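Local coordinates for protein MmeI (Methylophilus methylotrophus, PDB 5HR4) that is a single-chain type IIL restriction-modification enzyme that probably methylates adenine at N6 in its DNA recognition site, using S-adenosylmethionine, at residues F369-Y374 and Q423-L428; I404-F409 and S452-L457. One frame throughout, in Å; residues are numbered along the deposited sequence.

Contact 1: F369-Y374 and Q423-L428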
ATOM      1  N   PHE A 369       8.473  -3.385  11.745  1.00 31.00           N
ATOM      2  CA  PHE A 369       7.443  -3.498  12.780  1.00 27.83           C
ATOM      3  C   PHE A 369       7.963  -4.207  14.024  1.00 31.55           C
ATOM      4  O   PHE A 369       7.675  -3.785  15.152  1.00 29.61           O
ATOM      5  CB  PHE A 369       6.226  -4.252  12.261  1.00 28.07           C
ATOM      6  CG  PHE A 369       5.330  -3.438  11.423  1.00 26.62           C
ATOM      7  CD1 PHE A 369       4.386  -2.617  11.995  1.00 29.12           C
ATOM      8  CD2 PHE A 369       5.408  -3.509  10.051  1.00 30.36           C
ATOM      9  CE1 PHE A 369       3.545  -1.841  11.205  1.00 30.44           C
ATOM     10  CE2 PHE A 369       4.564  -2.759   9.262  1.00 30.30           C
ATOM     11  CZ  PHE A 369       3.639  -1.914   9.840  1.00 27.73           C
ATOM     12  N   LEU A 370       8.712  -5.302  13.847  1.00 29.05           N
ATOM     13  CA  LEU A 370       9.257  -5.984  15.017  1.00 28.69           C
ATOM     14  C   LEU A 370      10.356  -5.171  15.688  1.00 28.24           C
ATOM     15  O   LEU A 370      10.503  -5.236  16.915  1.00 29.97           O
ATOM     16  CB  LEU A 370       9.782  -7.368  14.637  1.00 23.82           C
ATOM     17  CG  LEU A 370       8.670  -8.223  14.032  1.00 28.15           C
ATOM     18  CD1 LEU A 370       9.200  -9.550  13.522  1.00 28.21           C
ATOM     19  CD2 LEU A 370       7.548  -8.423  15.024  1.00 28.19           C
ATOM     20  N   VAL A 371      11.137  -4.411  14.914  1.00 26.68           N
ATOM     21  CA  VAL A 371      12.257  -3.680  15.497  1.00 25.62           C
ATOM     22  C   VAL A 371      11.747  -2.477  16.282  1.00 28.94           C
ATOM     23  O   VAL A 371      12.060  -2.318  17.467  1.00 29.86           O
ATOM     24  CB  VAL A 371      13.264  -3.281  14.403  1.00 28.00           C
ATOM     25  CG1 VAL A 371      14.195  -2.192  14.886  1.00 29.68           C
ATOM     26  CG2 VAL A 371      14.068  -4.491  13.972  1.00 25.04           C
ATOM     27  N   ILE A 372      10.913  -1.638  15.651  1.00 28.92           N
ATOM     28  CA  ILE A 372      10.306  -0.515  16.367  1.00 26.85           C
ATOM     29  C   ILE A 372       9.580  -0.993  17.619  1.00 29.84           C
ATOM     30  O   ILE A 372       9.686  -0.365  18.680  1.00 31.90           O
ATOM     31  CB  ILE A 372       9.352   0.278  15.456  1.00 28.89           C
ATOM     32  CG1 ILE A 372      10.115   0.836  14.274  1.00 32.96           C
ATOM     33  CG2 ILE A 372       8.742   1.454  16.230  1.00 21.30           C
ATOM     34  CD1 ILE A 372      11.192   1.782  14.744  1.00 37.43           C
ATOM     35  N   THR A 373       8.815  -2.088  17.520  1.00 24.65           N
ATOM     36  CA  THR A 373       8.062  -2.547  18.684  1.00 25.34           C
ATOM     37  C   THR A 373       9.002  -2.937  19.810  1.00 30.28           C
ATOM     38  O   THR A 373       8.833  -2.516  20.961  1.00 32.14           O
ATOM     39  CB  THR A 373       7.161  -3.731  18.342  1.00 28.75           C
ATOM     40  OG1 THR A 373       6.155  -3.336  17.399  1.00 26.78           O
ATOM     41  CG2 THR A 373       6.502  -4.251  19.616  1.00 26.03           C
ATOM     42  N   TYR A 374      10.019  -3.730  19.489  1.00 29.80           N
ATOM     43  CA  TYR A 374      10.961  -4.161  20.513  1.00 29.81           C
ATOM     44  C   TYR A 374      11.692  -2.973  21.121  1.00 28.91           C
ATOM     45  O   TYR A 374      12.039  -3.002  22.305  1.00 33.18           O
ATOM     46  CB  TYR A 374      11.940  -5.187  19.912  1.00 26.85           C
ATOM     47  CG  TYR A 374      13.054  -5.624  20.826  1.00 24.69           C
ATOM     48  CD1 TYR A 374      12.789  -6.358  21.976  1.00 31.01           C
ATOM     49  CD2 TYR A 374      14.378  -5.318  20.534  1.00 25.63           C
ATOM     50  CE1 TYR A 374      13.807  -6.749  22.835  1.00 26.26           C
ATOM     51  CE2 TYR A 374      15.404  -5.716  21.373  1.00 25.63           C
ATOM     52  CZ  TYR A 374      15.105  -6.426  22.524  1.00 27.87           C
ATOM     53  OH  TYR A 374      16.114  -6.823  23.367  1.00 33.07           O
ATOM     54  N   GLN A 423      16.117 -10.834  11.338  1.00 28.16           N
ATOM     55  CA  GLN A 423      16.764 -11.482  12.469  1.00 31.32           C
ATOM     56  C   GLN A 423      17.893 -10.615  13.011  1.00 35.20           C
ATOM     57  O   GLN A 423      17.902 -10.270  14.200  1.00 32.13           O
ATOM     58  CB  GLN A 423      17.272 -12.872  12.076  1.00 33.12           C
ATOM     59  CG  GLN A 423      17.624 -13.740  13.272  1.00 37.37           C
ATOM     60  CD  GLN A 423      17.867 -15.193  12.912  1.00 47.48           C
ATOM     61  OE1 GLN A 423      19.012 -15.626  12.775  1.00 46.67           O
ATOM     62  NE2 GLN A 423      16.791 -15.961  12.789  1.00 59.30           N
ATOM     63  N   VAL A 424      18.836 -10.213  12.145  1.00 31.84           N
ATOM     64  CA  VAL A 424      19.950  -9.394  12.626  1.00 29.01           C
ATOM     65  C   VAL A 424      19.453  -8.036  13.081  1.00 30.96           C
ATOM     66  O   VAL A 424      19.983  -7.452  14.038  1.00 32.52           O
ATOM     67  CB  VAL A 424      21.036  -9.254  11.552  1.00 30.16           C
ATOM     68  CG1 VAL A 424      21.984  -8.136  11.907  1.00 29.37           C
ATOM     69  CG2 VAL A 424      21.811 -10.548  11.434  1.00 38.03           C
ATOM     70  N   ALA A 425      18.417  -7.516  12.433  1.00 27.88           N
ATOM     71  CA  ALA A 425      17.864  -6.241  12.864  1.00 29.61           C
ATOM     72  C   ALA A 425      17.452  -6.288  14.333  1.00 31.34           C
ATOM     73  O   ALA A 425      17.682  -5.330  15.082  1.00 34.10           O
ATOM     74  CB  ALA A 425      16.681  -5.858  11.976  1.00 27.64           C
ATOM     75  N   LEU A 426      16.865  -7.402  14.768  1.00 30.22           N
ATOM     76  CA  LEU A 426      16.445  -7.510  16.157  1.00 28.68           C
ATOM     77  C   LEU A 426      17.638  -7.589  17.098  1.00 30.52           C
ATOM     78  O   LEU A 426      17.587  -7.058  18.206  1.00 35.02           O
ATOM     79  CB  LEU A 426      15.521  -8.713  16.335  1.00 27.26           C
ATOM     80  CG  LEU A 426      14.072  -8.345  16.025  1.00 25.20           C
ATOM     81  CD1 LEU A 426      13.245  -9.553  15.740  1.00 19.79           C
ATOM     82  CD2 LEU A 426      13.488  -7.610  17.218  1.00 26.52           C
ATOM     83  N   TRP A 427      18.728  -8.233  16.694  1.00 32.44           N
ATOM     84  CA  TRP A 427      19.866  -8.306  17.612  1.00 32.14           C
ATOM     85  C   TRP A 427      20.598  -6.971  17.721  1.00 34.19           C
ATOM     86  O   TRP A 427      21.029  -6.587  18.815  1.00 37.68           O
ATOM     87  CB  TRP A 427      20.838  -9.388  17.183  1.00 28.49           C
ATOM     88  CG  TRP A 427      20.436 -10.775  17.565  1.00 30.09           C
ATOM     89  CD1 TRP A 427      20.068 -11.229  18.807  1.00 28.29           C
ATOM     90  CD2 TRP A 427      20.413 -11.911  16.697  1.00 35.94           C
ATOM     91  NE1 TRP A 427      19.797 -12.579  18.750  1.00 34.33           N
ATOM     92  CE2 TRP A 427      20.009 -13.019  17.466  1.00 35.46           C
ATOM     93  CE3 TRP A 427      20.695 -12.097  15.330  1.00 35.21           C
ATOM     94  CZ2 TRP A 427      19.881 -14.286  16.917  1.00 34.82           C
ATOM     95  CZ3 TRP A 427      20.565 -13.342  14.794  1.00 31.58           C
ATOM     96  CH2 TRP A 427      20.156 -14.424  15.580  1.00 36.49           C
ATOM     97  N   LEU A 428      20.771  -6.262  16.600  1.00 32.23           N
ATOM     98  CA  LEU A 428      21.392  -4.939  16.656  1.00 32.77           C
ATOM     99  C   LEU A 428      20.558  -3.979  17.503  1.00 34.12           C
ATOM    100  O   LEU A 428      21.103  -3.219  18.316  1.00 29.11           O
ATOM    101  CB  LEU A 428      21.581  -4.373  15.246  1.00 30.80           C
ATOM    102  CG  LEU A 428      22.232  -5.244  14.161  1.00 31.69           C
ATOM    103  CD1 LEU A 428      22.380  -4.467  12.841  1.00 26.95           C
ATOM    104  CD2 LEU A 428      23.567  -5.842  14.625  1.00 26.00           C
TER
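Helices 368-388 and 416-440 of the methyltransferase domain run side by side here. The axes of the two short segments come within 9.3 Å and diverge by only 15°, with the N-to-C directions alike. The tight point is small against small: Val371 CG2 sits 3.6 Å from Ala425 CB. Val371 has CG1 anti to its backbone N (chi1 163°), which places CG2 beside that N and anti to the carbonyl carbon, so that CG2 is the branch that meets the facing helix. The backbones are closest here too, with Val371 CA 5.7 Å from Leu426 CA.

Leu426 has the most surface buried, and it works through its branch tip: CD2 lies 3.8 Å from Leu370 O and 3.9 Å from Tyr374 CB. One methyl thus bridges successive turns of the facing helix. The side-chain packing is looser at Leu370 CB, 4.2 Å from Leu426 CD1, and toward the Tyr374 ring, which crosses Leu426 obliquely. This looser side is not a solvent side, since all five touching residues are buried; Phe409 meets the Tyr374 ring and Pro454 touches Leu426.

Tyr374 CG is anti to its backbone N, carrying the hydroxyl past Leu426 to hydrogen bonds with Asp430, on helix 416-440, and Arg378, on its own helix. Aliphatic packing therefore holds the interface, the Asp430 bond adds a polar tie between the helices, and both charged partners would be expected to polarise the phenol.

Contact 2: I404-F409 and S452-L457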
ATOM      1  N   ILE A 404      12.803  -8.509  28.924  1.00 32.46           N
ATOM      2  CA  ILE A 404      12.354  -8.430  27.540  1.00 31.08           C
ATOM      3  C   ILE A 404      13.473  -8.809  26.568  1.00 35.09           C
ATOM      4  O   ILE A 404      14.654  -8.507  26.793  1.00 35.47           O
ATOM      5  CB  ILE A 404      11.797  -7.015  27.309  1.00 32.46           C
ATOM      6  CG1 ILE A 404      10.559  -6.854  28.186  1.00 33.10           C
ATOM      7  CG2 ILE A 404      11.410  -6.768  25.864  1.00 32.77           C
ATOM      8  CD1 ILE A 404      10.132  -5.440  28.374  1.00 36.87           C
ATOM      9  N   ASN A 405      13.111  -9.517  25.495  1.00 31.30           N
ATOM     10  CA  ASN A 405      14.125 -10.073  24.606  1.00 33.98           C
ATOM     11  C   ASN A 405      13.490 -10.463  23.275  1.00 31.38           C
ATOM     12  O   ASN A 405      12.268 -10.581  23.143  1.00 29.13           O
ATOM     13  CB  ASN A 405      14.829 -11.279  25.245  1.00 32.60           C
ATOM     14  CG  ASN A 405      16.317 -11.332  24.920  1.00 33.15           C
ATOM     15  OD1 ASN A 405      16.772 -10.830  23.880  1.00 33.67           O
ATOM     16  ND2 ASN A 405      17.082 -11.937  25.811  1.00 28.88           N
ATOM     17  N   VAL A 406      14.363 -10.688  22.289  1.00 30.18           N
ATOM     18  CA  VAL A 406      13.944 -10.960  20.918  1.00 31.47           C
ATOM     19  C   VAL A 406      13.126 -12.239  20.792  1.00 27.89           C
ATOM     20  O   VAL A 406      12.346 -12.370  19.849  1.00 28.91           O
ATOM     21  CB  VAL A 406      15.186 -11.002  20.007  1.00 28.69           C
ATOM     22  CG1 VAL A 406      15.883  -9.660  20.048  1.00 30.10           C
ATOM     23  CG2 VAL A 406      16.148 -12.086  20.489  1.00 25.73           C
ATOM     24  N   ASP A 407      13.246 -13.166  21.718  1.00 29.08           N
ATOM     25  CA  ASP A 407      12.396 -14.363  21.567  1.00 30.25           C
ATOM     26  C   ASP A 407      10.927 -14.056  21.679  1.00 28.05           C
ATOM     27  O   ASP A 407      10.119 -14.969  21.703  1.00 28.95           O
ATOM     28  CB  ASP A 407      12.775 -15.459  22.576  1.00 25.76           C
ATOM     29  CG  ASP A 407      12.830 -14.963  24.023  1.00 34.09           C
ATOM     30  OD1 ASP A 407      12.159 -13.972  24.373  1.00 34.25           O
ATOM     31  OD2 ASP A 407      13.544 -15.602  24.832  1.00 41.54           O
ATOM     32  N   GLN A 408      10.497 -12.808  21.756  1.00 29.85           N
ATOM     33  CA  GLN A 408       9.085 -12.473  21.788  1.00 30.33           C
ATOM     34  C   GLN A 408       8.556 -12.061  20.419  1.00 31.90           C
ATOM     35  O   GLN A 408       7.372 -11.729  20.298  1.00 32.17           O
ATOM     36  CB  GLN A 408       8.836 -11.360  22.815  1.00 27.07           C
ATOM     37  CG  GLN A 408       9.466 -11.656  24.160  1.00 31.86           C
ATOM     38  CD  GLN A 408       9.421 -10.486  25.147  1.00 34.27           C
ATOM     39  OE1 GLN A 408      10.420 -10.182  25.803  1.00 29.62           O
ATOM     40  NE2 GLN A 408       8.271  -9.826  25.248  1.00 28.56           N
ATOM     41  N   PHE A 409       9.379 -12.122  19.375  1.00 29.49           N
ATOM     42  CA  PHE A 409       8.990 -11.603  18.074  1.00 33.13           C
ATOM     43  C   PHE A 409       9.044 -12.687  17.001  1.00 33.02           C
ATOM     44  O   PHE A 409       9.993 -13.479  16.936  1.00 33.21           O
ATOM     45  CB  PHE A 409       9.856 -10.396  17.732  1.00 33.77           C
ATOM     46  CG  PHE A 409       9.660  -9.262  18.690  1.00 29.00           C
ATOM     47  CD1 PHE A 409      10.340  -9.230  19.901  1.00 31.58           C
ATOM     48  CD2 PHE A 409       8.744  -8.258  18.410  1.00 29.32           C
ATOM     49  CE1 PHE A 409      10.129  -8.164  20.816  1.00 32.91           C
ATOM     50  CE2 PHE A 409       8.533  -7.211  19.300  1.00 29.01           C
ATOM     51  CZ  PHE A 409       9.223  -7.171  20.511  1.00 27.32           C
ATOM     52  N   SER A 452      19.525 -15.582  22.656  1.00 39.60           N
ATOM     53  CA  SER A 452      18.105 -15.441  22.383  1.00 30.78           C
ATOM     54  C   SER A 452      17.927 -15.257  20.884  1.00 32.24           C
ATOM     55  O   SER A 452      18.742 -14.596  20.228  1.00 30.97           O
ATOM     56  CB  SER A 452      17.534 -14.236  23.148  1.00 36.94           C
ATOM     57  OG  SER A 452      16.199 -14.461  23.587  1.00 37.49           O
ATOM     58  N   THR A 453      16.894 -15.876  20.320  1.00 27.41           N
ATOM     59  CA  THR A 453      16.743 -15.701  18.896  1.00 32.93           C
ATOM     60  C   THR A 453      15.293 -15.412  18.517  1.00 35.22           C
ATOM     61  O   THR A 453      14.358 -16.031  19.065  1.00 32.24           O
ATOM     62  CB  THR A 453      17.266 -16.921  18.103  1.00 36.49           C
ATOM     63  OG1 THR A 453      16.320 -17.995  18.168  1.00 42.26           O
ATOM     64  CG2 THR A 453      18.622 -17.399  18.651  1.00 29.79           C
ATOM     65  N   PRO A 454      15.082 -14.458  17.611  1.00 29.03           N
ATOM     66  CA  PRO A 454      13.751 -14.253  17.026  1.00 29.54           C
ATOM     67  C   PRO A 454      13.267 -15.506  16.318  1.00 33.52           C
ATOM     68  O   PRO A 454      13.995 -16.485  16.136  1.00 33.80           O
ATOM     69  CB  PRO A 454      13.952 -13.120  16.022  1.00 26.44           C
ATOM     70  CG  PRO A 454      15.275 -12.539  16.315  1.00 31.72           C
ATOM     71  CD  PRO A 454      16.089 -13.515  17.105  1.00 25.59           C
ATOM     72  N   HIS A 455      12.016 -15.448  15.889  1.00 32.32           N
ATOM     73  CA  HIS A 455      11.360 -16.557  15.211  1.00 31.02           C
ATOM     74  C   HIS A 455      10.808 -16.050  13.883  1.00 29.92           C
ATOM     75  O   HIS A 455       9.587 -15.980  13.683  1.00 28.96           O
ATOM     76  CB  HIS A 455      10.278 -17.157  16.101  1.00 28.86           C
ATOM     77  CG  HIS A 455      10.790 -17.635  17.427  1.00 39.18           C
ATOM     78  ND1 HIS A 455      10.564 -16.952  18.606  1.00 40.64           N
ATOM     79  CD2 HIS A 455      11.528 -18.725  17.762  1.00 38.56           C
ATOM     80  CE1 HIS A 455      11.134 -17.600  19.607  1.00 39.88           C
ATOM     81  NE2 HIS A 455      11.727 -18.679  19.122  1.00 42.79           N
ATOM     82  N   ILE A 456      11.723 -15.677  12.991  1.00 29.23           N
ATOM     83  CA  ILE A 456      11.396 -15.294  11.621  1.00 28.86           C
ATOM     84  C   ILE A 456      11.477 -16.533  10.739  1.00 33.18           C
ATOM     85  O   ILE A 456      12.525 -17.185  10.652  1.00 28.13           O
ATOM     86  CB  ILE A 456      12.354 -14.212  11.107  1.00 29.30           C
ATOM     87  CG1 ILE A 456      12.445 -13.065  12.120  1.00 31.36           C
ATOM     88  CG2 ILE A 456      11.908 -13.711   9.736  1.00 24.10           C
ATOM     89  CD1 ILE A 456      11.125 -12.408  12.406  1.00 26.86           C
ATOM     90  N   LEU A 457      10.378 -16.855  10.080  1.00 29.55           N
ATOM     91  CA  LEU A 457      10.352 -17.954   9.129  1.00 31.44           C
ATOM     92  C   LEU A 457      10.389 -17.421   7.691  1.00 35.40           C
ATOM     93  O   LEU A 457       9.723 -16.434   7.363  1.00 32.00           O
ATOM     94  CB  LEU A 457       9.101 -18.797   9.346  1.00 30.83           C
ATOM     95  CG  LEU A 457       8.994 -19.990   8.409  1.00 31.73           C
ATOM     96  CD1 LEU A 457      10.169 -20.903   8.647  1.00 22.02           C
ATOM     97  CD2 LEU A 457       7.665 -20.702   8.629  1.00 32.84           C
TER
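Ser452, Val406 and Phe409 have the most surface buried where the loop entering strand 409-413 meets the lead-in to strand 455-458. Ser452 reaches in with its side chain between two polar groups: OG lies 3.4 Å from Asn405 CG and 3.1 Å from Asp407 OD2, but the angle to the carboxylate is too poor for a hydrogen bond. Both carboxylate oxygens are satisfied outside the two segments, OD1 by a salt bridge to Arg355. The Asn405 amide is tied back to its own chain, OD1 accepting Val406 N at 2.9 Å in the carbonyl plane, on a lone pair.

Val406 supplies the apolar part. With chi1 at -61°, CG2 takes the crowded position between backbone N and carbonyl carbon, and from there it touches Pro454 CD at 3.7 Å and Ser452 O at 3.6 Å.

Phe409 engages by its backbone, while its ring is directed to helix 368-388. Phe409 O accepts His455 N at 3.0 Å, nearly along the C=O axis, with 153° at the hydrogen. The His455 ring turns back toward the loop, so that Asp407 O lies at its edge, in plane, 3.5 Å from CE1.

That backbone bond opens the parallel pairing of strands 409-413 and 455-458, continued by His455 to Gly411 and by Leu457 to Gly411 and Glu413. Helix 416-440 covers Val406 and Pro454 through Leu426, while helix 368-388 receives the Phe409 ring on Leu370 and Thr373.

Overall arrangement
The centres of contacts 1 and 2 are 9 Å apart, and both lie in the methyltransferase domain. Their segments alternate along the chain: helix 368-388, the loop into strand 409-413, helix 416-440, then strand 455-458. The two contacts touch directly, with Tyr374 CB 3.4 Å from Phe409 CZ and Trp427 NE1 2.7 Å from Ser452 O, a probable hydrogen bond. Contact 2 begins the pairing at the outermost strand of a nine-strand sheet that starts 455-458, 409-413, 359-361, 477-480, 532-538, the 3-2-1-4-5 order of Rossmann-like methyltransferases. Phe369, in segment 369-374 but not part of its packing on 423-428, touches sinefungin; helix 368-388 thus has a residue at the ligand and packs on Phe409 of the sheet.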